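Local atomic coordinates of surface protein SPB1 (Streptococcus agalactiae, PDB entry 4UZG), a protein that forms the backbone of the pilus 2b of group B streptococcus, as a structural subunit probably joined into fibres by sortase. Residues 39-44 and 90-95; 169-174 and 254-259. All coordinates share one frame; numbering follows the deposited sequence.

Contact 1 of 2, residues 39-44 and 90-95; sequences VIKDTM and NFTITI
Asp42 lies across the Phe91 ring in a CH-pi contact: its CB stands 3.6 Å from the Phe91 ring centroid, 21° off the ring normal and displaced toward the rim. Phe91 CG sits between its own backbone N and carbonyl carbon (chi1 68°), the crowded position. The carboxylate plane is turned 46° from the ring, and Asp42 OD2 comes to 3.4 Å from Phe91 CZ, while weak hydrogen bonds lead OD2 to Tyr127 and OD1 to Lys4. On the same face of the sheet Ile40 reaches obliquely over to Ile95, with Ile40 CD1 3.7 Å from Ile95 CD1, and also brushes CG2 of Ile93. The other face is more polar. There Lys41 and Thr92 run side by side, pointing the same way, before the extended lysine chain leads off, and Val39 CG1 meets Thr92 CG2 at 3.7 Å.

Beneath the side chains the strands are antiparallel, with Ile40-Ile93 and Asp42-Phe91 as hydrogen-bonded pairs; Ile40 N to Ile93 O measures 2.8 Å. Where strand 37-43 ends, Asn90 supplies a side-chain acceptor: Met44 N donates to Asn90 OD1 at 2.9 Å, from a position tilted out of the amide carbonyl plane. A water bridges this oxygen, 2.8 Å from Asn90 OD1, to the carbonyl of Met44.

Phe91 packs further against Tyr57 and Tyr127, and Ile40 against Ile21 and Ile151, all from strands counted in the same large sheet, consistent with a sheet that closes on itself. The chemistry is thus divided by face: aliphatic and aromatic groups enclose a buried carboxylate whose two oxygens take weak hydrogen bonds from outside the pair, and the Lys4 amine could help stabilise its charge, whereas the Lys41-Thr92 side carries the more solvent-accessible residues.

Contact 2 of 2, residues 169-174 and 254-259; sequences GQITIK and QKVILG
Leu258 spreads its two methyls over the peptide planes of strand 169-177, the flat groups that matter here, since neither segment brings an aromatic ring. Over one face of the Gly169-Gln170 peptide, Leu258 CD2 stands above the carbonyl carbon, 4.1 Å from Gly169 C, with Leu258 CD1 on the same side, displaced beyond Gln170 N. Leu258 CD1 also sits above the plane of the next peptide, 3.7 Å from Gln170 O. Backbone hydrogen bonds tie Gly169 to Gly230 and Leu231, and Gln170 to Leu271 and Val273. The Gln170 side chain starts out away from Leu258, and its amide NE2 is hydrogen-bonded to Thr229 OG1.

Leu258 CG is anti to the backbone N (chi1 -168°), and the methyls beyond it meet the glycine end of the strand. Gly169 has no side chain, and Leu258 CD2 can come to 4.1 Å from Gly169 CA. Next along, Ile171 points toward strand 254-258 and divides its two branches between two partners: Ile171 CG1 lies 4.2 Å from Leu258 CD2, while Ile171 CG2 lies 4.3 Å from Val256 CG1. Val256 and Leu258 alternate with Ile257, which points away.

The strand segments run 8.3 Å apart at closest approach, 148° between their directions, with no hydrogen bond between them. They belong to different sheets, 225-231/169-177/273-279 and 218-219/188-192/234-240/254-258, facing each other as in a beta sandwich of the prealbumin-like fold. Leu231 and Pro275 flank Ile171, and Leu238 packs on Val256. Loose aliphatic contacts, without any polar link across these segments, are consistent with burial of apolar surface joining the two sheets here.

Contacts 1 and 2 occupy opposite sides of the chain's centre, their own centres 37 Å apart and their nearest atoms about 17 Å apart, so neither touches the other. They follow in series along the chain: 39-44/90-95 closes before 169-174/254-259 opens. The first pairs neighbouring strands within one sheet; the second joins two sheets face to face, inside the prealbumin-like domain. They thus exemplify hydrogen-bonded pairing within a sheet and apolar packing between sheets, in different parts of an elongated chain. Calcium ions are bound elsewhere, at Asn67-Ile68, Asn157-Asp158 and Asn206-Glu208; the side chain of Lys41 in contact 1 is about 10 Å from a bound calcium ion.

Contact 1 of 2, residues 39-44 and 90-95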
ATOM      1  N   VAL A  39     -18.109  16.694   7.701  1.00  6.91           N
ATOM      2  CA  VAL A  39     -18.237  15.700   6.632  1.00  6.99           C
ATOM      3  C   VAL A  39     -16.850  15.289   6.163  1.00  6.76           C
ATOM      4  O   VAL A  39     -16.049  16.136   5.737  1.00  7.44           O
ATOM      5  CB  VAL A  39     -19.023  16.274   5.451  1.00  7.96           C
ATOM      6  CG1 VAL A  39     -19.198  15.201   4.387  1.00  9.54           C
ATOM      7  CG2 VAL A  39     -20.380  16.836   5.895  1.00  9.14           C
ATOM      8  N   ILE A  40     -16.567  13.988   6.240  1.00  6.86           N
ATOM      9  CA  ILE A  40     -15.305  13.407   5.804  1.00  7.16           C
ATOM     10  C   ILE A  40     -15.595  12.612   4.537  1.00  7.22           C
ATOM     11  O   ILE A  40     -16.355  11.649   4.560  1.00  9.12           O
ATOM     12  CB  ILE A  40     -14.742  12.465   6.888  1.00  7.72           C
ATOM     13  CG1 ILE A  40     -14.503  13.233   8.191  1.00 10.30           C
ATOM     14  CG2 ILE A  40     -13.461  11.791   6.390  1.00  9.11           C
ATOM     15  CD1 ILE A  40     -15.588  13.034   9.242  1.00 14.54           C
ATOM     16  N   LYS A  41     -14.984  13.024   3.431  1.00  6.90           N
ATOM     17  CA  LYS A  41     -15.176  12.358   2.144  1.00  7.19           C
ATOM     18  C   LYS A  41     -13.855  11.798   1.684  1.00  7.39           C
ATOM     19  O   LYS A  41     -12.866  12.516   1.636  1.00 10.10           O
ATOM     20  CB  LYS A  41     -15.678  13.337   1.091  1.00  8.39           C
ATOM     21  CG  LYS A  41     -17.118  13.688   1.230  1.00 13.62           C
ATOM     22  CD  LYS A  41     -17.607  14.604   0.120  1.00 17.69           C
ATOM     23  CE  LYS A  41     -19.080  14.959   0.312  1.00 21.11           C
ATOM     24  NZ  LYS A  41     -19.583  15.787  -0.823  1.00 24.44           N
ATOM     25  N   ASP A  42     -13.820  10.518   1.328  1.00  6.95           N
ATOM     26  CA  ASP A  42     -12.558   9.861   0.945  1.00  7.12           C
ATOM     27  C   ASP A  42     -12.746   9.222  -0.412  1.00  7.12           C
ATOM     28  O   ASP A  42     -13.614   8.355  -0.593  1.00  8.75           O
ATOM     29  CB  ASP A  42     -12.225   8.815   1.999  1.00  7.84           C
ATOM     30  CG  ASP A  42     -10.844   8.239   1.854  1.00  8.47           C
ATOM     31  OD1 ASP A  42     -10.355   8.035   0.738  1.00 12.52           O
ATOM     32  OD2 ASP A  42     -10.230   7.913   2.910  1.00 10.90           O
ATOM     33  N   THR A  43     -11.957   9.693  -1.378  1.00  6.93           N
ATOM     34  CA  THR A  43     -11.950   9.114  -2.712  1.00  8.00           C
ATOM     35  C   THR A  43     -10.695   8.230  -2.803  1.00  6.65           C
ATOM     36  O   THR A  43      -9.572   8.727  -2.788  1.00  7.25           O
ATOM     37  CB  THR A  43     -11.913  10.190  -3.796  1.00  9.63           C
ATOM     38  OG1 THR A  43     -13.011  11.084  -3.615  1.00 11.61           O
ATOM     39  CG2 THR A  43     -11.981   9.562  -5.195  1.00 11.60           C
ATOM     40  N   MET A  44     -10.929   6.928  -2.858  1.00  6.74           N
ATOM     41  CA  MET A  44      -9.871   5.928  -2.909  1.00  6.76           C
ATOM     42  C   MET A  44      -9.395   5.748  -4.340  1.00  7.43           C
ATOM     43  O   MET A  44     -10.084   6.125  -5.288  1.00  8.13           O
ATOM     44  CB  MET A  44     -10.430   4.625  -2.360  1.00  6.60           C
ATOM     45  CG  MET A  44     -10.552   4.605  -0.849  1.00  7.14           C
ATOM     46  SD  MET A  44      -8.933   4.460  -0.036  1.00  7.30           S
ATOM     47  CE  MET A  44      -8.656   2.701  -0.162  1.00  8.12           C
ATOM     48  N   ASN A  90     -15.434   4.103  -2.388  1.00  6.91           N
ATOM     49  CA  ASN A  90     -15.252   5.352  -1.664  1.00  7.05           C
ATOM     50  C   ASN A  90     -16.171   5.391  -0.445  1.00  7.05           C
ATOM     51  O   ASN A  90     -17.081   4.556  -0.308  1.00  8.04           O
ATOM     52  CB  ASN A  90     -15.560   6.531  -2.579  1.00  7.66           C
ATOM     53  CG  ASN A  90     -14.734   6.526  -3.838  1.00  8.25           C
ATOM     54  OD1 ASN A  90     -13.550   6.221  -3.806  1.00  8.65           O
ATOM     55  ND2 ASN A  90     -15.352   6.875  -4.962  1.00 10.94           N
ATOM     56  N   PHE A  91     -16.002   6.397   0.420  1.00  7.00           N
ATOM     57  CA  PHE A  91     -16.926   6.573   1.525  1.00  6.48           C
ATOM     58  C   PHE A  91     -17.055   8.036   1.914  1.00  6.63           C
ATOM     59  O   PHE A  91     -16.152   8.845   1.680  1.00  7.44           O
ATOM     60  CB  PHE A  91     -16.546   5.720   2.739  1.00  7.24           C
ATOM     61  CG  PHE A  91     -15.266   6.128   3.438  1.00  7.04           C
ATOM     62  CD1 PHE A  91     -15.270   7.104   4.406  1.00  7.64           C
ATOM     63  CD2 PHE A  91     -14.055   5.515   3.115  1.00  7.32           C
ATOM     64  CE1 PHE A  91     -14.114   7.465   5.060  1.00  7.97           C
ATOM     65  CE2 PHE A  91     -12.879   5.862   3.769  1.00  7.43           C
ATOM     66  CZ  PHE A  91     -12.899   6.844   4.745  1.00  7.54           C
ATOM     67  N   THR A  92     -18.186   8.335   2.551  1.00  6.35           N
ATOM     68  CA  THR A  92     -18.448   9.603   3.187  1.00  6.91           C
ATOM     69  C   THR A  92     -18.994   9.334   4.576  1.00  7.14           C
ATOM     70  O   THR A  92     -19.961   8.593   4.732  1.00  8.25           O
ATOM     71  CB  THR A  92     -19.499  10.417   2.391  1.00  8.66           C
ATOM     72  OG1 THR A  92     -19.027  10.619   1.065  1.00 10.54           O
ATOM     73  CG2 THR A  92     -19.773  11.750   3.062  1.00 10.31           C
ATOM     74  N   ILE A  93     -18.375   9.963   5.572  1.00  7.01           N
ATOM     75  CA  ILE A  93     -18.806   9.895   6.955  1.00  6.79           C
ATOM     76  C   ILE A  93     -19.263  11.285   7.382  1.00  7.52           C
ATOM     77  O   ILE A  93     -18.532  12.253   7.210  1.00  8.06           O
ATOM     78  CB  ILE A  93     -17.665   9.376   7.857  1.00  7.40           C
ATOM     79  CG1 ILE A  93     -17.521   7.867   7.659  1.00  8.07           C
ATOM     80  CG2 ILE A  93     -17.922   9.702   9.342  1.00  8.94           C
ATOM     81  CD1 ILE A  93     -16.287   7.263   8.263  1.00 10.23           C
ATOM     82  N   THR A  94     -20.471  11.380   7.930  1.00  7.17           N
ATOM     83  CA  THR A  94     -21.011  12.653   8.397  1.00  7.72           C
ATOM     84  C   THR A  94     -21.197  12.537   9.898  1.00  7.90           C
ATOM     85  O   THR A  94     -21.903  11.660  10.371  1.00  9.82           O
ATOM     86  CB  THR A  94     -22.336  12.966   7.709  1.00  9.43           C
ATOM     87  OG1 THR A  94     -22.124  12.989   6.299  1.00 10.90           O
ATOM     88  CG2 THR A  94     -22.885  14.303   8.148  1.00 11.14           C
ATOM     89  N   ILE A  95     -20.548  13.435  10.639  1.00  7.13           N
ATOM     90  CA  ILE A  95     -20.597  13.417  12.094  1.00  7.12           C
ATOM     91  C   ILE A  95     -21.485  14.595  12.547  1.00  7.61           C
ATOM     92  O   ILE A  95     -21.103  15.753  12.417  1.00  7.50           O
ATOM     93  CB  ILE A  95     -19.199  13.565  12.711  1.00  7.41           C
ATOM     94  CG1 ILE A  95     -18.271  12.446  12.218  1.00  8.22           C
ATOM     95  CG2 ILE A  95     -19.302  13.579  14.236  1.00  8.38           C
ATOM     96  CD1 ILE A  95     -16.829  12.580  12.680  1.00  9.17           C
TER
HETATM   97  O   HOH W   1     -12.405   4.426  -5.635  1.00 10.71           O

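Contact 2 of 2, residues 169-174 and 254-259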
ATOM      1  N   GLY A 169       7.325  -2.299  -4.336  1.00  6.14           N
ATOM      2  CA  GLY A 169       8.553  -2.416  -5.088  1.00  6.02           C
ATOM      3  C   GLY A 169       8.514  -3.489  -6.161  1.00  5.78           C
ATOM      4  O   GLY A 169       7.587  -4.300  -6.239  1.00  6.04           O
ATOM      5  N   GLN A 170       9.544  -3.459  -6.987  1.00  6.01           N
ATOM      6  CA  GLN A 170       9.673  -4.374  -8.109  1.00  6.49           C
ATOM      7  C   GLN A 170      11.116  -4.840  -8.258  1.00  6.09           C
ATOM      8  O   GLN A 170      12.040  -4.020  -8.136  1.00  7.19           O
ATOM      9  CB  GLN A 170       9.244  -3.671  -9.382  1.00  7.12           C
ATOM     10  CG  GLN A 170       9.396  -4.477 -10.668  1.00  7.27           C
ATOM     11  CD  GLN A 170       8.933  -3.672 -11.824  1.00  8.14           C
ATOM     12  OE1 GLN A 170       9.715  -2.901 -12.415  1.00 11.17           O
ATOM     13  NE2 GLN A 170       7.671  -3.789 -12.142  1.00  7.00           N
ATOM     14  N   ILE A 171      11.278  -6.135  -8.521  1.00  5.92           N
ATOM     15  CA  ILE A 171      12.581  -6.717  -8.807  1.00  6.65           C
ATOM     16  C   ILE A 171      12.566  -7.196 -10.260  1.00  6.55           C
ATOM     17  O   ILE A 171      11.742  -8.036 -10.639  1.00  7.56           O
ATOM     18  CB  ILE A 171      12.887  -7.901  -7.878  1.00  6.97           C
ATOM     19  CG1 ILE A 171      12.861  -7.471  -6.402  1.00  7.40           C
ATOM     20  CG2 ILE A 171      14.231  -8.533  -8.241  1.00  7.79           C
ATOM     21  CD1 ILE A 171      12.993  -8.623  -5.407  1.00  8.57           C
ATOM     22  N   THR A 172      13.480  -6.670 -11.064  1.00  6.78           N
ATOM     23  CA  THR A 172      13.684  -7.103 -12.439  1.00  7.43           C
ATOM     24  C   THR A 172      15.004  -7.872 -12.483  1.00  7.37           C
ATOM     25  O   THR A 172      16.074  -7.291 -12.281  1.00  8.92           O
ATOM     26  CB  THR A 172      13.717  -5.916 -13.397  1.00  8.81           C
ATOM     27  OG1 THR A 172      12.479  -5.201 -13.294  1.00  9.19           O
ATOM     28  CG2 THR A 172      13.919  -6.366 -14.842  1.00 10.80           C
ATOM     29  N   ILE A 173      14.916  -9.185 -12.683  1.00  7.24           N
ATOM     30  CA  ILE A 173      16.072 -10.068 -12.706  1.00  8.02           C
ATOM     31  C   ILE A 173      16.557 -10.218 -14.132  1.00  8.06           C
ATOM     32  O   ILE A 173      15.766 -10.535 -15.013  1.00  8.65           O
ATOM     33  CB  ILE A 173      15.697 -11.464 -12.169  1.00  8.81           C
ATOM     34  CG1 ILE A 173      15.077 -11.408 -10.776  1.00 10.37           C
ATOM     35  CG2 ILE A 173      16.921 -12.380 -12.167  1.00 10.91           C
ATOM     36  CD1 ILE A 173      14.303 -12.696 -10.389  1.00 14.94           C
ATOM     37  N   LYS A 174      17.850 -10.007 -14.357  1.00  8.52           N
ATOM     38  CA  LYS A 174      18.462 -10.290 -15.648  1.00 10.10           C
ATOM     39  C   LYS A 174      19.456 -11.412 -15.488  1.00  9.70           C
ATOM     40  O   LYS A 174      20.377 -11.337 -14.695  1.00 10.57           O
ATOM     41  CB  LYS A 174      19.178  -9.091 -16.247  1.00 12.79           C
ATOM     42  CG  LYS A 174      19.748  -9.416 -17.651  1.00 16.50           C
ATOM     43  CD  LYS A 174      20.276  -8.200 -18.404  1.00 20.72           C
ATOM     44  CE  LYS A 174      21.486  -7.591 -17.718  1.00 24.25           C
ATOM     45  NZ  LYS A 174      21.909  -6.287 -18.324  1.00 26.21           N
ATOM     46  N   GLN A 254      21.296 -15.460  -4.514  1.00  9.34           N
ATOM     47  CA  GLN A 254      21.797 -14.101  -4.653  1.00  9.10           C
ATOM     48  C   GLN A 254      20.906 -13.136  -3.886  1.00  7.08           C
ATOM     49  O   GLN A 254      19.711 -13.042  -4.141  1.00  7.18           O
ATOM     50  CB  GLN A 254      21.873 -13.695  -6.111  1.00  9.48           C
ATOM     51  CG  GLN A 254      22.455 -12.321  -6.300  1.00 10.52           C
ATOM     52  CD  GLN A 254      22.835 -12.043  -7.742  1.00 11.17           C
ATOM     53  OE1 GLN A 254      23.343 -12.920  -8.426  1.00 12.88           O
ATOM     54  NE2 GLN A 254      22.555 -10.836  -8.214  1.00 11.10           N
ATOM     55  N   LYS A 255      21.502 -12.391  -2.959  1.00  7.48           N
ATOM     56  CA  LYS A 255      20.778 -11.398  -2.180  1.00  7.21           C
ATOM     57  C   LYS A 255      20.390 -10.191  -3.030  1.00  7.46           C
ATOM     58  O   LYS A 255      21.206  -9.695  -3.813  1.00  8.91           O
ATOM     59  CB  LYS A 255      21.667 -10.945  -1.027  1.00  8.29           C
ATOM     60  CG  LYS A 255      20.958  -9.992  -0.071  1.00 10.55           C
ATOM     61  CD  LYS A 255      21.768  -9.727   1.194  1.00 15.04           C
ATOM     62  CE  LYS A 255      23.019  -8.977   0.943  1.00 19.81           C
ATOM     63  NZ  LYS A 255      23.718  -8.808   2.262  1.00 21.89           N
ATOM     64  N   VAL A 256      19.165  -9.711  -2.849  1.00  6.93           N
ATOM     65  CA  VAL A 256      18.665  -8.515  -3.519  1.00  7.75           C
ATOM     66  C   VAL A 256      17.898  -7.689  -2.485  1.00  7.91           C
ATOM     67  O   VAL A 256      16.928  -8.165  -1.898  1.00  8.58           O
ATOM     68  CB  VAL A 256      17.705  -8.870  -4.656  1.00  9.56           C
ATOM     69  CG1 VAL A 256      17.194  -7.591  -5.322  1.00 10.96           C
ATOM     70  CG2 VAL A 256      18.310  -9.799  -5.643  1.00 12.88           C
ATOM     71  N   ILE A 257      18.326  -6.448  -2.281  1.00  8.59           N
ATOM     72  CA  ILE A 257      17.655  -5.539  -1.372  1.00  9.76           C
ATOM     73  C   ILE A 257      16.718  -4.622  -2.150  1.00  8.77           C
ATOM     74  O   ILE A 257      17.076  -4.029  -3.166  1.00  9.99           O
ATOM     75  CB  ILE A 257      18.668  -4.734  -0.556  1.00 11.63           C
ATOM     76  CG1 ILE A 257      19.428  -5.694   0.372  1.00 14.22           C
ATOM     77  CG2 ILE A 257      17.965  -3.640   0.245  1.00 11.97           C
ATOM     78  CD1 ILE A 257      20.576  -5.077   1.084  1.00 17.20           C
ATOM     79  N   LEU A 258      15.513  -4.500  -1.616  1.00  8.00           N
ATOM     80  CA  LEU A 258      14.511  -3.632  -2.135  1.00  9.73           C
ATOM     81  C   LEU A 258      14.267  -2.575  -1.041  1.00 10.08           C
ATOM     82  O   LEU A 258      14.056  -2.899   0.130  1.00  9.32           O
ATOM     83  CB  LEU A 258      13.320  -4.541  -2.389  1.00 13.78           C
ATOM     84  CG  LEU A 258      12.175  -3.996  -3.192  1.00 12.50           C
ATOM     85  CD1 LEU A 258      12.555  -3.387  -4.556  1.00  7.87           C
ATOM     86  CD2 LEU A 258      11.146  -5.089  -3.385  1.00 10.23           C
ATOM     87  N   GLY A 259      14.316  -1.306  -1.425  1.00 12.06           N
ATOM     88  CA  GLY A 259      14.202  -0.218  -0.466  1.00 13.85           C
ATOM     89  C   GLY A 259      15.553   0.251   0.047  1.00 13.47           C
ATOM     90  O   GLY A 259      16.553   0.168  -0.662  1.00 12.76           O
TER